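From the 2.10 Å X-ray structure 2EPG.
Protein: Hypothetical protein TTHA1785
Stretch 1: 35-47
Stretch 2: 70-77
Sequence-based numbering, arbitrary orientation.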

ATOM      1  N   VAL A  35      14.558  11.314   9.628  1.00 27.99           N
ATOM      2  CA  VAL A  35      15.109  11.600   8.314  1.00 29.56           C
ATOM      3  C   VAL A  35      13.959  11.632   7.325  1.00 31.36           C
ATOM      4  O   VAL A  35      13.079  10.776   7.378  1.00 33.90           O
ATOM      5  N   PHE A  36      13.931  12.629   6.445  1.00 33.51           N
ATOM      6  CA  PHE A  36      12.875  12.698   5.438  1.00 33.53           C
ATOM      7  C   PHE A  36      13.448  12.986   4.055  1.00 34.00           C
ATOM      8  O   PHE A  36      14.496  13.621   3.921  1.00 34.13           O
ATOM      9  N   PHE A  37      12.773  12.482   3.030  1.00 33.79           N
ATOM     10  CA  PHE A  37      13.223  12.672   1.663  1.00 34.71           C
ATOM     11  C   PHE A  37      12.362  13.731   0.986  1.00 36.28           C
ATOM     12  O   PHE A  37      11.135  13.711   1.097  1.00 35.80           O
ATOM     13  N   ALA A  38      12.997  14.669   0.289  1.00 39.20           N
ATOM     14  CA  ALA A  38      12.230  15.714  -0.374  1.00 42.41           C
ATOM     15  C   ALA A  38      13.001  16.475  -1.441  1.00 44.53           C
ATOM     16  O   ALA A  38      14.212  16.332  -1.578  1.00 44.13           O
ATOM     17  N   SER A  39      12.272  17.288  -2.199  1.00 48.66           N
ATOM     18  CA  SER A  39      12.843  18.096  -3.280  1.00 51.00           C
ATOM     19  C   SER A  39      13.066  19.502  -2.776  1.00 51.99           C
ATOM     20  O   SER A  39      12.578  19.869  -1.705  1.00 50.13           O
ATOM     21  N   LYS A  40      13.799  20.296  -3.554  1.00 54.83           N
ATOM     22  CA  LYS A  40      14.012  21.684  -3.182  1.00 56.73           C
ATOM     23  C   LYS A  40      12.631  22.308  -3.268  1.00 56.21           C
ATOM     24  O   LYS A  40      12.289  23.209  -2.506  1.00 55.96           O
ATOM     25  N   GLU A  41      11.835  21.784  -4.192  1.00 56.29           N
ATOM     26  CA  GLU A  41      10.480  22.257  -4.407  1.00 57.13           C
ATOM     27  C   GLU A  41       9.514  21.740  -3.348  1.00 55.76           C
ATOM     28  O   GLU A  41       8.631  22.467  -2.898  1.00 55.15           O
ATOM     29  N   ILE A  42       9.679  20.483  -2.951  1.00 55.41           N
ATOM     30  CA  ILE A  42       8.812  19.902  -1.933  1.00 53.93           C
ATOM     31  C   ILE A  42       9.024  20.607  -0.593  1.00 53.56           C
ATOM     32  O   ILE A  42       8.072  20.849   0.145  1.00 52.81           O
ATOM     33  N   LEU A  43      10.273  20.939  -0.289  1.00 53.59           N
ATOM     34  CA  LEU A  43      10.588  21.627   0.956  1.00 55.45           C
ATOM     35  C   LEU A  43       9.825  22.933   1.029  1.00 57.01           C
ATOM     36  O   LEU A  43       9.417  23.359   2.103  1.00 57.45           O
ATOM     37  N   LYS A  44       9.648  23.568  -0.124  1.00 59.56           N
ATOM     38  CA  LYS A  44       8.935  24.838  -0.196  1.00 61.23           C
ATOM     39  C   LYS A  44       7.487  24.596   0.189  1.00 61.09           C
ATOM     40  O   LYS A  44       6.846  25.434   0.818  1.00 60.76           O
ATOM     41  N   ASP A  45       6.985  23.427  -0.183  1.00 61.40           N
ATOM     42  CA  ASP A  45       5.612  23.059   0.110  1.00 63.23           C
ATOM     43  C   ASP A  45       5.417  22.841   1.613  1.00 63.48           C
ATOM     44  O   ASP A  45       4.426  23.289   2.194  1.00 63.28           O
ATOM     45  N   LEU A  46       6.367  22.150   2.236  1.00 63.22           N
ATOM     46  CA  LEU A  46       6.315  21.877   3.671  1.00 63.63           C
ATOM     47  C   LEU A  46       6.501  23.159   4.474  1.00 64.40           C
ATOM     48  O   LEU A  46       5.852  23.367   5.499  1.00 63.59           O
ATOM     49  N   GLU A  47       7.397  24.011   3.993  1.00 65.99           N
ATOM     50  CA  GLU A  47       7.696  25.283   4.643  1.00 68.05           C
ATOM     51  C   GLU A  47       6.437  26.148   4.739  1.00 67.81           C
ATOM     52  O   GLU A  47       6.184  26.790   5.757  1.00 67.65           O
ATOM     53  N   ALA A  70      13.384   7.832  12.477  1.00 25.53           N
ATOM     54  CA  ALA A  70      11.964   7.835  12.162  1.00 27.70           C
ATOM     55  C   ALA A  70      12.013   8.449  10.760  1.00 27.38           C
ATOM     56  O   ALA A  70      12.797   9.376  10.538  1.00 27.28           O
ATOM     57  N   LEU A  71      11.192   7.957   9.832  1.00 28.03           N
ATOM     58  CA  LEU A  71      11.224   8.439   8.451  1.00 27.82           C
ATOM     59  C   LEU A  71       9.924   8.910   7.837  1.00 28.78           C
ATOM     60  O   LEU A  71       8.832   8.519   8.252  1.00 28.94           O
ATOM     61  N   ALA A  72      10.068   9.720   6.795  1.00 27.78           N
ATOM     62  CA  ALA A  72       8.931  10.242   6.044  1.00 31.05           C
ATOM     63  C   ALA A  72       9.325  10.370   4.572  1.00 31.41           C
ATOM     64  O   ALA A  72      10.416  10.857   4.258  1.00 33.18           O
HETATM   65  N   MSE A  73       8.429   9.925   3.693  1.00 31.84           N
HETATM   66  CA  MSE A  73       8.606   9.965   2.234  1.00 35.45           C
HETATM   67  C   MSE A  73       8.347  11.361   1.644  1.00 35.01           C
HETATM   68  O   MSE A  73       7.803  12.233   2.324  1.00 35.17           O
ATOM     69  N   PRO A  74       8.712  11.580   0.361  1.00 35.06           N
ATOM     70  CA  PRO A  74       8.513  12.880  -0.286  1.00 36.47           C
ATOM     71  C   PRO A  74       7.080  13.393  -0.320  1.00 38.18           C
ATOM     72  O   PRO A  74       6.868  14.593  -0.433  1.00 39.91           O
ATOM     73  N   ASP A  75       6.095  12.508  -0.225  1.00 39.75           N
ATOM     74  CA  ASP A  75       4.701  12.962  -0.247  1.00 41.98           C
ATOM     75  C   ASP A  75       4.091  13.064   1.136  1.00 41.69           C
ATOM     76  O   ASP A  75       2.883  12.946   1.283  1.00 43.15           O
ATOM     77  N   ILE A  76       4.928  13.284   2.143  1.00 42.40           N
ATOM     78  CA  ILE A  76       4.473  13.396   3.520  1.00 41.18           C
ATOM     79  C   ILE A  76       3.493  14.534   3.739  1.00 43.57           C
ATOM     80  O   ILE A  76       3.613  15.603   3.126  1.00 42.64           O
ATOM     81  N   HIS A  77       2.517  14.285   4.616  1.00 44.51           N
ATOM     82  CA  HIS A  77       1.515  15.284   4.991  1.00 46.22           C
ATOM     83  C   HIS A  77       0.772  14.926   6.275  1.00 46.11           C
ATOM     84  O   HIS A  77       0.886  13.805   6.781  1.00 43.05           O
TER

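The striking feature of this contact is that the ladder of two parallel strands gives out at a proline, and the contact continues past it without further hydrogen bonds between the stretches. Strands 35-37 and 70-73 run parallel, with an angle of 11° between their directions, and three backbone hydrogen bonds join them: Val35 N to Ala70 O at 2.8 Å, Ala72 N to Val35 O at 3.2 Å, and Phe37 N to Ala72 O at 3.1 Å. The next step would need an amide hydrogen that Pro74 lacks, so Phe37 O and Pro74 N, 3.3 Å apart, form no hydrogen bond. Phe37 O does meet Pro74 CA at 3.1 Å in a CA-H...O contact, of the kind also made within the ladder.

The general principle is that paired residues of a parallel sheet place their side chains on the same face. Val35 and Leu71 share one face, where Val35 CG1, on a t rotamer, lies 3.8 Å from Leu71 CD2. Leu71 has chi1 in m but an off-well chi2 of 136°, and the end of its side chain comes nearer the first stretch. Phe36 and Ala72 share the other face. Here the contact is made at the root of the aromatic side chain: Phe36 CB is 4.0 Å from Ala72 CB, while the p rotamer leads the end of Phe36 away.

Phe37 is the hub, with 92 Å² covered by the second stretch. Its CA-to-CB bond points sideways, and the m rotamer sets CE1 3.5 Å from Leu71 CD2 and 4.2 Å from CE of Met73, a selenomethionine. Met73 starts out away from the first stretch, yet chi1 and chi2, both m, bring its end back; its SE lies 5.2 Å from the centroid of the Phe37 ring in an oblique sulfur-aromatic arrangement. At the base of the same phenylalanine, CB touches Pro74 CG at 3.8 Å.

Beyond the paired strands, the helix carries the packing onward. A type I turn from Met73 to Ile76, closed by Ile76 N to Met73 O at 3.1 Å, redirects the second stretch. Ile42 and Leu46, one helical turn apart, both direct their CA-to-CB bonds toward that stretch. Ile42 (m, t) places CD1 3.8 Å from Pro74 CB, and Leu46 (chi1 m, chi2 31°) places CD2 4.3 Å from CG2 of Ile76, which is t,t and whose CA-to-CB bond points toward the first stretch. No side-chain hydrogen bond or salt bridge spans the two stretches; Ser39 OG, Lys40 NZ and Asp75 OD1 are hydrogen-bonded elsewhere in the structure. Between the stretches the polar bonding belongs to the backbone, and the side chains contribute apolar packing.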

ATOM      1  CB  VAL A  35      16.131  10.512   7.873  1.00 29.16           C
ATOM      2  CG1 VAL A  35      16.358  10.595   6.369  1.00 31.44           C
ATOM      3  CG2 VAL A  35      17.447  10.680   8.620  1.00 28.12           C
ATOM      4  CB  PHE A  36      11.788  13.734   5.797  1.00 34.32           C
ATOM      5  CG  PHE A  36      12.263  15.163   5.826  1.00 36.31           C
ATOM      6  CD1 PHE A  36      12.850  15.694   6.971  1.00 35.92           C
ATOM      7  CD2 PHE A  36      12.094  15.985   4.716  1.00 36.33           C
ATOM      8  CE1 PHE A  36      13.264  17.026   7.015  1.00 38.52           C
ATOM      9  CE2 PHE A  36      12.505  17.322   4.742  1.00 38.17           C
ATOM     10  CZ  PHE A  36      13.093  17.847   5.898  1.00 38.16           C
ATOM     11  CB  PHE A  37      13.157  11.337   0.898  1.00 32.77           C
ATOM     12  CG  PHE A  37      13.846  10.195   1.607  1.00 30.27           C
ATOM     13  CD1 PHE A  37      13.146   9.373   2.485  1.00 30.08           C
ATOM     14  CD2 PHE A  37      15.205   9.971   1.432  1.00 29.88           C
ATOM     15  CE1 PHE A  37      13.790   8.347   3.178  1.00 28.41           C
ATOM     16  CE2 PHE A  37      15.865   8.952   2.119  1.00 30.45           C
ATOM     17  CZ  PHE A  37      15.158   8.138   2.995  1.00 28.28           C
ATOM     18  CB  ALA A  38      11.697  16.685   0.662  1.00 44.10           C
ATOM     19  CB  SER A  39      11.873  18.185  -4.467  1.00 49.94           C
ATOM     20  OG  SER A  39      11.818  16.987  -5.226  1.00 57.84           O
ATOM     21  CB  LYS A  40      14.972  22.378  -4.155  1.00 59.26           C
ATOM     22  CG  LYS A  40      16.436  22.082  -3.858  1.00 62.88           C
ATOM     23  CD  LYS A  40      16.734  22.391  -2.389  1.00 64.19           C
ATOM     24  CE  LYS A  40      18.122  21.946  -1.968  1.00 64.79           C
ATOM     25  NZ  LYS A  40      18.257  22.015  -0.485  1.00 64.61           N
ATOM     26  CB  GLU A  41      10.004  21.842  -5.798  1.00 60.25           C
ATOM     27  CG  GLU A  41      10.833  22.437  -6.927  1.00 64.84           C
ATOM     28  CD  GLU A  41      11.044  23.946  -6.780  1.00 67.55           C
ATOM     29  OE1 GLU A  41      11.917  24.357  -5.982  1.00 68.41           O
ATOM     30  OE2 GLU A  41      10.329  24.722  -7.456  1.00 70.04           O
ATOM     31  CB  ILE A  42       9.074  18.385  -1.774  1.00 54.04           C
ATOM     32  CG1 ILE A  42       8.644  17.659  -3.054  1.00 54.05           C
ATOM     33  CG2 ILE A  42       8.324  17.841  -0.567  1.00 51.82           C
ATOM     34  CD1 ILE A  42       8.957  16.189  -3.075  1.00 53.98           C
ATOM     35  CB  LEU A  43      12.079  21.930   1.040  1.00 55.26           C
ATOM     36  CG  LEU A  43      12.989  20.833   1.564  1.00 55.28           C
ATOM     37  CD1 LEU A  43      14.434  21.285   1.427  1.00 57.12           C
ATOM     38  CD2 LEU A  43      12.639  20.539   3.013  1.00 55.03           C
ATOM     39  CB  LYS A  44       9.010  25.410  -1.619  1.00 62.99           C
ATOM     40  CG  LYS A  44       8.671  26.896  -1.713  1.00 66.22           C
ATOM     41  CD  LYS A  44       8.747  27.404  -3.152  1.00 67.89           C
ATOM     42  CE  LYS A  44       8.603  28.932  -3.232  1.00 70.24           C
ATOM     43  NZ  LYS A  44       7.283  29.467  -2.759  1.00 70.23           N
ATOM     44  CB  ASP A  45       5.257  21.789  -0.660  1.00 65.94           C
ATOM     45  CG  ASP A  45       3.773  21.662  -0.916  1.00 67.67           C
ATOM     46  OD1 ASP A  45       2.990  21.729   0.059  1.00 69.03           O
ATOM     47  OD2 ASP A  45       3.394  21.493  -2.094  1.00 69.28           O
ATOM     48  CB  LEU A  46       7.410  20.879   4.052  1.00 61.98           C
ATOM     49  CG  LEU A  46       7.129  19.374   4.004  1.00 60.72           C
ATOM     50  CD1 LEU A  46       6.110  19.016   2.929  1.00 59.60           C
ATOM     51  CD2 LEU A  46       8.455  18.666   3.771  1.00 58.98           C
ATOM     52  CB  GLU A  47       8.791  26.005   3.849  1.00 69.16           C
ATOM     53  CG  GLU A  47       9.361  27.248   4.503  1.00 72.26           C
ATOM     54  CD  GLU A  47       8.378  28.394   4.515  1.00 74.69           C
ATOM     55  OE1 GLU A  47       7.781  28.672   3.447  1.00 75.02           O
ATOM     56  OE2 GLU A  47       8.210  29.020   5.586  1.00 76.01           O
ATOM     57  CB  ALA A  70      11.189   8.753  13.137  1.00 25.58           C
ATOM     58  CB  LEU A  71      11.767   7.343   7.527  1.00 30.99           C
ATOM     59  CG  LEU A  71      13.212   6.888   7.675  1.00 34.65           C
ATOM     60  CD1 LEU A  71      13.269   5.378   7.609  1.00 35.28           C
ATOM     61  CD2 LEU A  71      14.065   7.533   6.576  1.00 34.97           C
ATOM     62  CB  ALA A  72       8.506  11.598   6.581  1.00 27.64           C
HETATM   63  CB  MSE A  73       7.659   8.948   1.576  1.00 36.15           C
HETATM   64  CG  MSE A  73       7.982   7.512   1.928  1.00 38.00           C
HETATM   65 SE   MSE A  73       9.782   7.090   1.355  1.00 51.86          SE
HETATM   66  CE  MSE A  73      10.369   5.991   2.790  1.00 34.89           C
ATOM     67  CB  PRO A  74       9.086  12.669  -1.689  1.00 34.86           C
ATOM     68  CG  PRO A  74      10.147  11.678  -1.471  1.00 32.94           C
ATOM     69  CD  PRO A  74       9.454  10.683  -0.537  1.00 34.20           C
ATOM     70  CB  ASP A  75       3.827  12.026  -1.079  1.00 44.39           C
ATOM     71  CG  ASP A  75       3.904  10.584  -0.610  1.00 46.70           C
ATOM     72  OD1 ASP A  75       3.103   9.762  -1.104  1.00 49.39           O
ATOM     73  OD2 ASP A  75       4.773  10.268   0.236  1.00 48.06           O
ATOM     74  CB  ILE A  76       5.659  13.614   4.461  1.00 40.96           C
ATOM     75  CG1 ILE A  76       5.169  13.853   5.892  1.00 41.58           C
ATOM     76  CG2 ILE A  76       6.473  14.802   3.995  1.00 42.22           C
ATOM     77  CD1 ILE A  76       6.300  14.144   6.869  1.00 42.48           C
ATOM     78  CB  HIS A  77       0.509  15.533   3.858  1.00 48.06           C
ATOM     79  CG  HIS A  77      -0.123  14.295   3.311  1.00 50.22           C
ATOM     80  ND1 HIS A  77      -1.490  14.124   3.254  1.00 52.27           N
ATOM     81  CD2 HIS A  77       0.420  13.194   2.740  1.00 51.16           C
ATOM     82  CE1 HIS A  77      -1.762  12.971   2.669  1.00 54.02           C
ATOM     83  NE2 HIS A  77      -0.620  12.387   2.346  1.00 53.53           N
TER